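Periplasmic protein-probably involved in high-affinity Fe2+ transport (Escherichia coli F11, PDB 5I0Y) binds copper in the periplasm and probably takes part in high-affinity uptake of ferrous iron. Local coordinates at residues W64-I70 with G95-G99; H44-D48 with K111-H115; M14-L19 with W138-D142. The protein carries 1 engineered substitution. One frame throughout, in Å; residues are numbered along the deposited sequence. Where two conformers were deposited one is given.

Interaction 1. Residues W64-I70 with G95-G99. With CU (copper (II) ion), chain D.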
loop_
_atom_site.group_PDB
_atom_site.type_symbol
_atom_site.label_atom_id
_atom_site.label_comp_id
_atom_site.label_asym_id
_atom_site.label_seq_id
_atom_site.Cartn_x
_atom_site.Cartn_y
_atom_site.Cartn_z
ATOM N N TRP B 64 1.995 7.111 4.092
ATOM C CA TRP B 64 2.662 5.828 3.979
ATOM C C TRP B 64 3.199 5.610 2.586
ATOM O O TRP B 64 2.603 6.037 1.592
ATOM C CB TRP B 64 1.676 4.721 4.322
ATOM C CG TRP B 64 2.310 3.376 4.464
ATOM C CD1 TRP B 64 3.405 3.044 5.248
ATOM C CD2 TRP B 64 1.923 2.145 3.798
ATOM N NE1 TRP B 64 3.709 1.725 5.137
ATOM C CE2 TRP B 64 2.850 1.115 4.278
ATOM C CE3 TRP B 64 0.923 1.789 2.902
ATOM C CZ2 TRP B 64 2.754 -0.212 3.879
ATOM C CZ3 TRP B 64 0.848 0.440 2.498
ATOM C CH2 TRP B 64 1.746 -0.524 2.961
ATOM N N ILE B 65 4.356 4.971 2.480
ATOM C CA ILE B 65 4.860 4.629 1.151
ATOM C C ILE B 65 4.487 3.165 0.891
ATOM O O ILE B 65 5.022 2.275 1.536
ATOM C CB ILE B 65 6.385 4.807 1.065
ATOM C CG1 ILE B 65 6.815 6.242 1.453
ATOM C CG2 ILE B 65 6.857 4.440 -0.339
ATOM C CD1 ILE B 65 6.283 7.364 0.574
ATOM N N PRO B 66 3.548 2.918 -0.046
ATOM C CA PRO B 66 3.058 1.565 -0.329
ATOM C C PRO B 66 3.884 0.851 -1.383
ATOM O O PRO B 66 4.716 1.479 -2.054
ATOM C CB PRO B 66 1.646 1.842 -0.862
ATOM C CG PRO B 66 1.827 3.098 -1.674
ATOM C CD PRO B 66 2.885 3.911 -0.920
ATOM N N TYR B 67 3.685 -0.460 -1.500
ATOM C CA TYR B 67 4.288 -1.286 -2.576
ATOM C C TYR B 67 5.801 -1.414 -2.487
ATOM O O TYR B 67 6.445 -1.766 -3.478
ATOM C CB TYR B 67 3.841 -0.820 -3.977
ATOM C CG TYR B 67 2.363 -1.013 -4.155
ATOM C CD1 TYR B 67 1.844 -2.238 -4.577
ATOM C CD2 TYR B 67 1.486 0.026 -3.885
ATOM C CE1 TYR B 67 0.469 -2.410 -4.734
ATOM C CE2 TYR B 67 0.118 -0.142 -4.030
ATOM C CZ TYR B 67 -0.373 -1.346 -4.445
ATOM O OH TYR B 67 -1.742 -1.457 -4.576
ATOM N N LEU B 68 6.369 -1.201 -1.302
ATOM C CA LEU B 68 7.810 -1.421 -1.148
ATOM C C LEU B 68 8.114 -2.912 -1.002
ATOM O O LEU B 68 7.256 -3.704 -0.611
ATOM C CB LEU B 68 8.350 -0.668 0.068
ATOM C CG LEU B 68 8.246 0.853 -0.031
ATOM C CD1 LEU B 68 8.728 1.507 1.254
ATOM C CD2 LEU B 68 9.007 1.420 -1.222
ATOM N N THR B 69 9.356 -3.302 -1.303
ATOM C CA THR B 69 9.850 -4.645 -1.057
ATOM C C THR B 69 11.018 -4.480 -0.096
ATOM O O THR B 69 11.981 -3.761 -0.376
ATOM C CB THR B 69 10.307 -5.284 -2.363
ATOM O OG1 THR B 69 9.183 -5.297 -3.253
ATOM C CG2 THR B 69 10.797 -6.719 -2.127
ATOM N N ILE B 70 10.926 -5.154 1.037
ATOM C CA ILE B 70 11.879 -4.934 2.116
ATOM C C ILE B 70 12.292 -6.246 2.724
ATOM O O ILE B 70 11.433 -7.051 3.144
ATOM C CB ILE B 70 11.319 -4.014 3.224
ATOM C CG1 ILE B 70 10.767 -2.735 2.609
ATOM C CG2 ILE B 70 12.404 -3.700 4.257
ATOM C CD1 ILE B 70 10.073 -1.839 3.612
ATOM N N GLY B 95 -2.577 1.525 11.487
ATOM C CA GLY B 95 -2.368 1.802 10.075
ATOM C C GLY B 95 -1.431 0.813 9.412
ATOM O O GLY B 95 -1.000 -0.186 10.002
ATOM N N PRO B 96 -1.119 1.065 8.139
ATOM C CA PRO B 96 -0.289 0.100 7.404
ATOM C C PRO B 96 1.187 0.198 7.763
ATOM O O PRO B 96 1.658 1.255 8.182
ATOM C CB PRO B 96 -0.499 0.526 5.942
ATOM C CG PRO B 96 -0.830 1.976 6.019
ATOM C CD PRO B 96 -1.642 2.145 7.282
ATOM N N HIS B 97 1.904 -0.905 7.586
ATOM C CA HIS B 97 3.364 -0.937 7.811
ATOM C C HIS B 97 3.937 -2.107 7.062
ATOM O O HIS B 97 3.212 -2.805 6.338
ATOM C CB HIS B 97 3.671 -0.997 9.328
ATOM C CG HIS B 97 3.203 -2.265 9.982
ATOM N ND1 HIS B 97 2.164 -2.307 10.852
ATOM C CD2 HIS B 97 3.635 -3.573 9.826
ATOM C CE1 HIS B 97 1.967 -3.586 11.234
ATOM N NE2 HIS B 97 2.850 -4.362 10.606
ATOM N N TYR B 98 5.257 -2.305 7.186
ATOM C CA TYR B 98 5.882 -3.552 6.722
ATOM C C TYR B 98 6.450 -4.283 7.919
ATOM O O TYR B 98 7.026 -3.653 8.795
ATOM C CB TYR B 98 6.999 -3.277 5.695
ATOM C CG TYR B 98 6.513 -2.493 4.503
ATOM C CD1 TYR B 98 5.985 -3.150 3.385
ATOM C CD2 TYR B 98 6.576 -1.108 4.499
ATOM C CE1 TYR B 98 5.535 -2.430 2.289
ATOM C CE2 TYR B 98 6.124 -0.369 3.405
ATOM C CZ TYR B 98 5.599 -1.039 2.307
ATOM O OH TYR B 98 5.145 -0.307 1.229
ATOM N N GLY B 99 6.300 -5.600 7.982
ATOM C CA GLY B 99 6.824 -6.293 9.151
ATOM C C GLY B 99 6.770 -7.788 9.087
ATOM O O GLY B 99 6.392 -8.359 8.073
HETATM CU CU CU D . 2.722 -6.374 10.914
#

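Interaction 2. Residues H44-D48 with K111-H115. Engineered in segment 44-48: Gln46 (natural residue Glu). With CU (copper (II) ion), chain D.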
loop_
_atom_site.group_PDB
_atom_site.type_symbol
_atom_site.label_atom_id
_atom_site.label_comp_id
_atom_site.label_asym_id
_atom_site.label_seq_id
_atom_site.Cartn_x
_atom_site.Cartn_y
_atom_site.Cartn_z
ATOM N N HIS B 44 7.408 -8.712 16.945
ATOM C CA HIS B 44 7.064 -8.321 15.578
ATOM C C HIS B 44 7.964 -7.170 15.243
ATOM O O HIS B 44 7.947 -6.155 15.943
ATOM C CB HIS B 44 5.602 -7.885 15.518
ATOM C CG HIS B 44 5.029 -7.795 14.112
ATOM N ND1 HIS B 44 4.938 -8.863 13.287
ATOM C CD2 HIS B 44 4.491 -6.715 13.417
ATOM C CE1 HIS B 44 4.360 -8.478 12.125
ATOM N NE2 HIS B 44 4.103 -7.164 12.204
ATOM N N LEU B 45 8.787 -7.344 14.207
ATOM C CA LEU B 45 9.717 -6.313 13.765
ATOM C C LEU B 45 9.121 -5.594 12.565
ATOM O O LEU B 45 8.566 -6.223 11.669
ATOM C CB LEU B 45 11.074 -6.936 13.406
ATOM C CG LEU B 45 12.189 -5.993 12.917
ATOM C CD1 LEU B 45 12.662 -5.059 14.020
ATOM C CD2 LEU B 45 13.345 -6.814 12.356
ATOM N N GLN B 46 9.250 -4.280 12.554
ATOM C CA GLN B 46 8.549 -3.469 11.570
ATOM C C GLN B 46 9.447 -2.408 10.961
ATOM O O GLN B 46 10.369 -1.895 11.616
ATOM C CB GLN B 46 7.389 -2.724 12.239
ATOM C CG GLN B 46 6.213 -3.566 12.656
ATOM C CD GLN B 46 5.004 -2.723 13.027
ATOM O OE1 GLN B 46 5.012 -1.481 12.930
ATOM N NE2 GLN B 46 3.960 -3.391 13.416
ATOM N N ALA B 47 9.120 -2.043 9.726
ATOM C CA ALA B 47 9.650 -0.854 9.081
ATOM C C ALA B 47 8.541 0.173 8.987
ATOM O O ALA B 47 7.468 -0.117 8.442
ATOM C CB ALA B 47 10.171 -1.193 7.699
ATOM N N ASP B 48 8.775 1.341 9.579
ATOM C CA ASP B 48 7.854 2.465 9.506
ATOM C C ASP B 48 8.414 3.441 8.510
ATOM O O ASP B 48 9.491 4.007 8.718
ATOM C CB ASP B 48 7.714 3.154 10.856
ATOM C CG ASP B 48 6.722 2.468 11.745
ATOM O OD1 ASP B 48 5.991 1.587 11.242
ATOM O OD2 ASP B 48 6.665 2.834 12.942
ATOM N N LYS B 111 22.461 -4.839 15.476
ATOM C CA LYS B 111 22.404 -4.048 14.259
ATOM C C LYS B 111 21.273 -4.640 13.433
ATOM O O LYS B 111 21.087 -5.857 13.429
ATOM C CB LYS B 111 23.711 -4.175 13.467
ATOM C CG LYS B 111 23.569 -3.757 12.013
ATOM C CD LYS B 111 24.882 -3.798 11.246
ATOM C CE LYS B 111 24.858 -2.758 10.133
ATOM N NZ LYS B 111 25.654 -3.117 8.933
ATOM N N VAL B 112 20.485 -3.791 12.774
ATOM C CA VAL B 112 19.569 -4.277 11.745
ATOM C C VAL B 112 19.679 -3.382 10.520
ATOM O O VAL B 112 19.743 -2.151 10.637
ATOM C CB VAL B 112 18.110 -4.478 12.241
ATOM C CG1 VAL B 112 17.393 -3.155 12.543
ATOM C CG2 VAL B 112 17.319 -5.330 11.256
ATOM N N THR B 113 19.733 -4.032 9.363
ATOM C CA THR B 113 19.740 -3.337 8.088
ATOM C C THR B 113 18.490 -3.733 7.306
ATOM O O THR B 113 18.175 -4.909 7.179
ATOM C CB THR B 113 21.022 -3.627 7.297
ATOM O OG1 THR B 113 22.141 -3.178 8.071
ATOM C CG2 THR B 113 21.048 -2.886 5.934
ATOM N N TYR B 114 17.784 -2.722 6.813
ATOM C CA TYR B 114 16.659 -2.935 5.911
ATOM C C TYR B 114 17.116 -2.690 4.486
ATOM O O TYR B 114 17.733 -1.675 4.207
ATOM C CB TYR B 114 15.481 -2.026 6.265
ATOM C CG TYR B 114 14.823 -2.293 7.603
ATOM C CD1 TYR B 114 15.017 -3.496 8.303
ATOM C CD2 TYR B 114 13.949 -1.348 8.155
ATOM C CE1 TYR B 114 14.405 -3.715 9.523
ATOM C CE2 TYR B 114 13.317 -1.576 9.366
ATOM C CZ TYR B 114 13.551 -2.756 10.047
ATOM O OH TYR B 114 12.923 -3.025 11.248
ATOM N N HIS B 115 16.802 -3.634 3.602
ATOM C CA HIS B 115 17.129 -3.561 2.164
ATOM C C HIS B 115 15.876 -3.217 1.422
ATOM O O HIS B 115 14.944 -4.027 1.394
ATOM C CB HIS B 115 17.685 -4.899 1.674
ATOM C CG HIS B 115 18.726 -5.502 2.593
ATOM N ND1 HIS B 115 19.957 -4.959 2.742
ATOM C CD2 HIS B 115 18.688 -6.625 3.417
ATOM C CE1 HIS B 115 20.669 -5.695 3.609
ATOM N NE2 HIS B 115 19.896 -6.717 4.027
HETATM CU CU CU D . 2.722 -6.374 10.914
#

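Interaction 3. Residues M14-L19 with W138-D142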
loop_
_atom_site.group_PDB
_atom_site.type_symbol
_atom_site.label_atom_id
_atom_site.label_comp_id
_atom_site.label_asym_id
_atom_site.label_seq_id
_atom_site.Cartn_x
_atom_site.Cartn_y
_atom_site.Cartn_z
ATOM N N MET B 14 15.838 9.547 4.041
ATOM C CA MET B 14 16.493 9.151 2.808
ATOM C C MET B 14 15.454 9.145 1.708
ATOM O O MET B 14 14.336 8.664 1.916
ATOM C CB MET B 14 17.100 7.748 2.950
ATOM C CG MET B 14 17.791 7.234 1.703
ATOM S SD MET B 14 19.202 8.268 1.304
ATOM C CE MET B 14 19.457 7.851 -0.417
ATOM N N ASN B 15 15.799 9.700 0.548
ATOM C CA ASN B 15 14.903 9.688 -0.606
ATOM C C ASN B 15 13.540 10.286 -0.286
ATOM O O ASN B 15 12.502 9.820 -0.768
ATOM C CB ASN B 15 14.769 8.277 -1.183
ATOM C CG ASN B 15 16.043 7.799 -1.839
ATOM O OD1 ASN B 15 16.460 6.653 -1.679
ATOM N ND2 ASN B 15 16.672 8.693 -2.585
ATOM N N GLU B 16 13.544 11.339 0.522
ATOM C CA GLU B 16 12.326 12.072 0.849
ATOM C C GLU B 16 11.306 11.210 1.592
ATOM O O GLU B 16 10.082 11.383 1.469
ATOM C CB GLU B 16 11.732 12.692 -0.427
ATOM C CG GLU B 16 12.563 13.848 -0.984
ATOM C CD GLU B 16 13.525 13.529 -2.116
ATOM O OE1 GLU B 16 14.121 14.517 -2.603
ATOM O OE2 GLU B 16 13.717 12.372 -2.553
ATOM N N MET B 17 11.849 10.308 2.402
ATOM C CA MET B 17 11.068 9.459 3.324
ATOM C C MET B 17 11.734 9.469 4.687
ATOM O O MET B 17 12.954 9.634 4.767
ATOM C CB MET B 17 11.012 8.005 2.835
ATOM C CG MET B 17 10.331 7.809 1.482
ATOM S SD MET B 17 10.520 6.123 0.884
ATOM C CE MET B 17 12.262 6.117 0.489
ATOM N N GLU B 18 10.949 9.282 5.741
ATOM C CA GLU B 18 11.486 9.024 7.077
ATOM C C GLU B 18 11.296 7.544 7.337
ATOM O O GLU B 18 10.179 7.038 7.212
ATOM C CB GLU B 18 10.790 9.866 8.154
ATOM C CG GLU B 18 11.541 9.927 9.486
ATOM C CD GLU B 18 12.867 10.678 9.409
ATOM O OE1 GLU B 18 13.083 11.436 8.449
ATOM O OE2 GLU B 18 13.699 10.515 10.341
ATOM N N LEU B 19 12.391 6.860 7.671
ATOM C CA LEU B 19 12.407 5.418 7.803
ATOM C C LEU B 19 12.846 5.057 9.198
ATOM O O LEU B 19 13.954 5.397 9.605
ATOM C CB LEU B 19 13.352 4.791 6.782
ATOM C CG LEU B 19 13.111 5.223 5.331
ATOM C CD1 LEU B 19 14.075 6.318 4.880
ATOM C CD2 LEU B 19 13.228 4.017 4.427
ATOM N N TRP B 138 13.873 6.394 -6.892
ATOM C CA TRP B 138 15.206 6.146 -6.370
ATOM C C TRP B 138 15.619 4.713 -6.574
ATOM O O TRP B 138 14.778 3.839 -6.801
ATOM C CB TRP B 138 15.242 6.508 -4.894
ATOM C CG TRP B 138 13.958 6.170 -4.154
ATOM C CD1 TRP B 138 12.883 7.010 -3.882
ATOM C CD2 TRP B 138 13.594 4.878 -3.582
ATOM N NE1 TRP B 138 11.905 6.341 -3.178
ATOM C CE2 TRP B 138 12.271 5.056 -2.975
ATOM C CE3 TRP B 138 14.220 3.642 -3.490
ATOM C CZ2 TRP B 138 11.627 4.017 -2.321
ATOM C CZ3 TRP B 138 13.560 2.595 -2.823
ATOM C CH2 TRP B 138 12.297 2.792 -2.247
ATOM N N LYS B 139 16.928 4.469 -6.524
ATOM C CA LYS B 139 17.464 3.115 -6.659
ATOM C C LYS B 139 17.388 2.388 -5.322
ATOM O O LYS B 139 17.335 3.038 -4.271
ATOM C CB LYS B 139 18.925 3.153 -7.131
ATOM C CG LYS B 139 19.108 3.614 -8.575
ATOM C CD LYS B 139 20.578 3.717 -8.960
ATOM C CE LYS B 139 20.762 4.458 -10.277
ATOM N NZ LYS B 139 20.773 5.942 -10.106
ATOM N N PRO B 140 17.389 1.041 -5.355
ATOM C CA PRO B 140 17.375 0.275 -4.107
ATOM C C PRO B 140 18.485 0.741 -3.151
ATOM O O PRO B 140 19.578 1.140 -3.587
ATOM C CB PRO B 140 17.595 -1.175 -4.573
ATOM C CG PRO B 140 17.079 -1.206 -5.979
ATOM C CD PRO B 140 17.385 0.157 -6.541
ATOM N N PHE B 141 18.204 0.718 -1.859
ATOM C CA PHE B 141 19.159 1.203 -0.871
ATOM C C PHE B 141 18.949 0.500 0.452
ATOM O O PHE B 141 17.867 -0.086 0.724
ATOM C CB PHE B 141 19.056 2.722 -0.704
ATOM C CG PHE B 141 17.772 3.190 -0.039
ATOM C CD1 PHE B 141 17.755 3.535 1.310
ATOM C CD2 PHE B 141 16.585 3.309 -0.770
ATOM C CE1 PHE B 141 16.584 3.956 1.927
ATOM C CE2 PHE B 141 15.408 3.739 -0.149
ATOM C CZ PHE B 141 15.416 4.066 1.196
ATOM N N ASP B 142 19.973 0.595 1.291
ATOM C CA ASP B 142 19.938 0.109 2.656
ATOM C C ASP B 142 19.794 1.241 3.660
ATOM O O ASP B 142 20.271 2.356 3.444
ATOM C CB ASP B 142 21.245 -0.610 3.005
ATOM C CG ASP B 142 21.354 -2.007 2.419
ATOM O OD1 ASP B 142 20.408 -2.507 1.767
ATOM O OD2 ASP B 142 22.409 -2.630 2.639
HETATM O O HOH W 1 10.339 8.734 -2.329
HETATM O O HOH W 2 18.367 5.453 -3.317
#

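Interaction 1. Residues W64-I70 with G95-G99
Two hydrogen bonds meet on a single hydroxyl, that of Tyr98. It donates to the backbone carbonyl, Tyr98 OH to Ile65 O at 2.6 Å, and accepts from the amide two residues beyond Pro66, Leu68 N to Tyr98 OH at 3.0 Å and nearly straight. The chain of 64-70 bends round the end of the phenol, with Tyr67 in a left-handed conformation (phi 67°, psi 22°) at the bend, so one buried side chain satisfies two backbone groups of the loop.

The rest is aromatic and apolar packing. The Tyr98 ring is held on both faces: Trp64 CZ2 lies over one, 3.4 Å from Tyr98 CZ, and Ile70 CD1 over the other, 3.7 Å from Tyr98 CD2, a CH-pi contact. The six-membered ring of Trp64 and the Tyr98 ring are inclined by 30° and slid apart, their centroids 4.9 Å from each other, so they barely overlap. Trp64 in turn takes Pro96 on its face, with Pro96 CB 3.5 Å from the centroid of the indole six-membered ring and almost on the ring normal.

Strand alternation puts Pro96 and Tyr98 on the packing side. His97, between them, has its CA-to-CB bond turned away, and its NE2 binds the copper ion at 2.0 Å in a site with His44 and Met90 that His127 of the second subunit completes. Tyr67 also faces away, stacking on and hydrogen-bonding to Tyr67 of that subunit. Strand 95-102 runs between strands 43-51 and 82-92, while the loop leading into strand 69-76 folds across from the far side of strand 82-92.

Interaction 2. Residues H44-D48 with K111-H115
Tyr114 reaches across the interior with its ring beside Ala47, Ala47 CB 3.6 Å from Tyr114 CE2; Leu45 CD2 lies at the ring edge, 4.3 Å from Tyr114 CE1, and Leu45 CD1 is 3.4 Å from Tyr114 OH. At the tip, Tyr114 OH donates a hydrogen bond to Gln46 O at 2.8 Å. Val112 adds a looser apolar touch, Val112 CG2 to Leu45 CD2 at 4.4 Å.

The two strands are not neighbours in the sheet. Their axes pass 9.7 Å apart and cross at -53°, so the gap is bridged by side chains, as between the facing layers of a beta sandwich, Tyr114 reaching as far as the opposite backbone. Phe87 meets Tyr114 edge-to-face.

Residues alternate along 44-48: Leu45 and Ala47 face the core, whereas Gln46, an engineered replacement for Glu, has its CA-to-CB bond turned away, and its side chain packs on His97 of the copper site. His44 NE2 binds the copper at 2.0 Å. The strand thus has an apolar side facing the core and a side facing the metal, and the tyrosine hydroxyl, sunk among apolar groups, donates its hydrogen bond to a main-chain carbonyl.

Interaction 3. Residues M14-L19 with W138-D142
Two waters bridge these segments, and both use Asn15. One water donates to Asn15 O at 2.9 Å and accepts from Trp138 NE1 at 3.0 Å; the other donates to Asn15 OD1 and to Lys139 O, at 2.8 Å each. The direct contacts are van der Waals packing, mostly on the rings of Trp138 and Phe141.

Asn15 sits at a corner of a type I' beta turn running from Met14 to Met17. The turn is closed by a pair of backbone bonds, Met14 N to Met17 O and Met17 N to Met14 O, both 3.0 Å, which makes it the tight two-residue hairpin between strands 6-14 and 17-24. Asn15 and Glu16 both have positive phi, as this turn requires. Asn15 CB rests over the five-membered ring of Trp138, 3.8 Å from its centroid, and Asn15 OD1 lies over the Phe141 ring, 3.5 Å from Phe141 CE2.

Methionines flank the aromatic rings. Met14 CG covers the same ring, 3.5 Å from Phe141 CE1, with Met14 SD 5.4 Å from the Phe141 centroid in an oblique Met-aromatic contact. Met17 CE touches both aromatics, 3.6 Å from Trp138 CZ2 and 3.8 Å from Phe141 CZ, and Leu19 CD2 reaches the edge of Phe141 at 3.9 Å from its CZ.

The hairpin of the edge strand 6-14 meets the start of the other edge strand, 141-149, bringing the two edges of the sheet together. Leu19 also packs on Ile49 of strand 43-51 and on Ile116 of strand 108-117, whose backbone is hydrogen-bonded to that of Phe141.

The three contacts nest along the chain: interaction 3 closes the longest loop, interaction 2 lies inside it and interaction 1 inside that. All belong to one beta sandwich, whose sheet strands pair antiparallel, with centres 11 to 14 Å apart. Interactions 1 and 2 lie on neighbouring strands, 43-51 with 95-102 and 69-76 with 108-117, joined by a probable hydrogen bond, Tyr98 O to Ala47 N at 2.8 Å; each also sends a histidine to the same copper. Asp142 OD1 makes a probable hydrogen bond with His115 ND1 (2.7 Å), while Met17 and Trp138 pack on Ile65 and Leu68. Packing thus continues from the strands carrying copper ligands to the 14-17 hairpin.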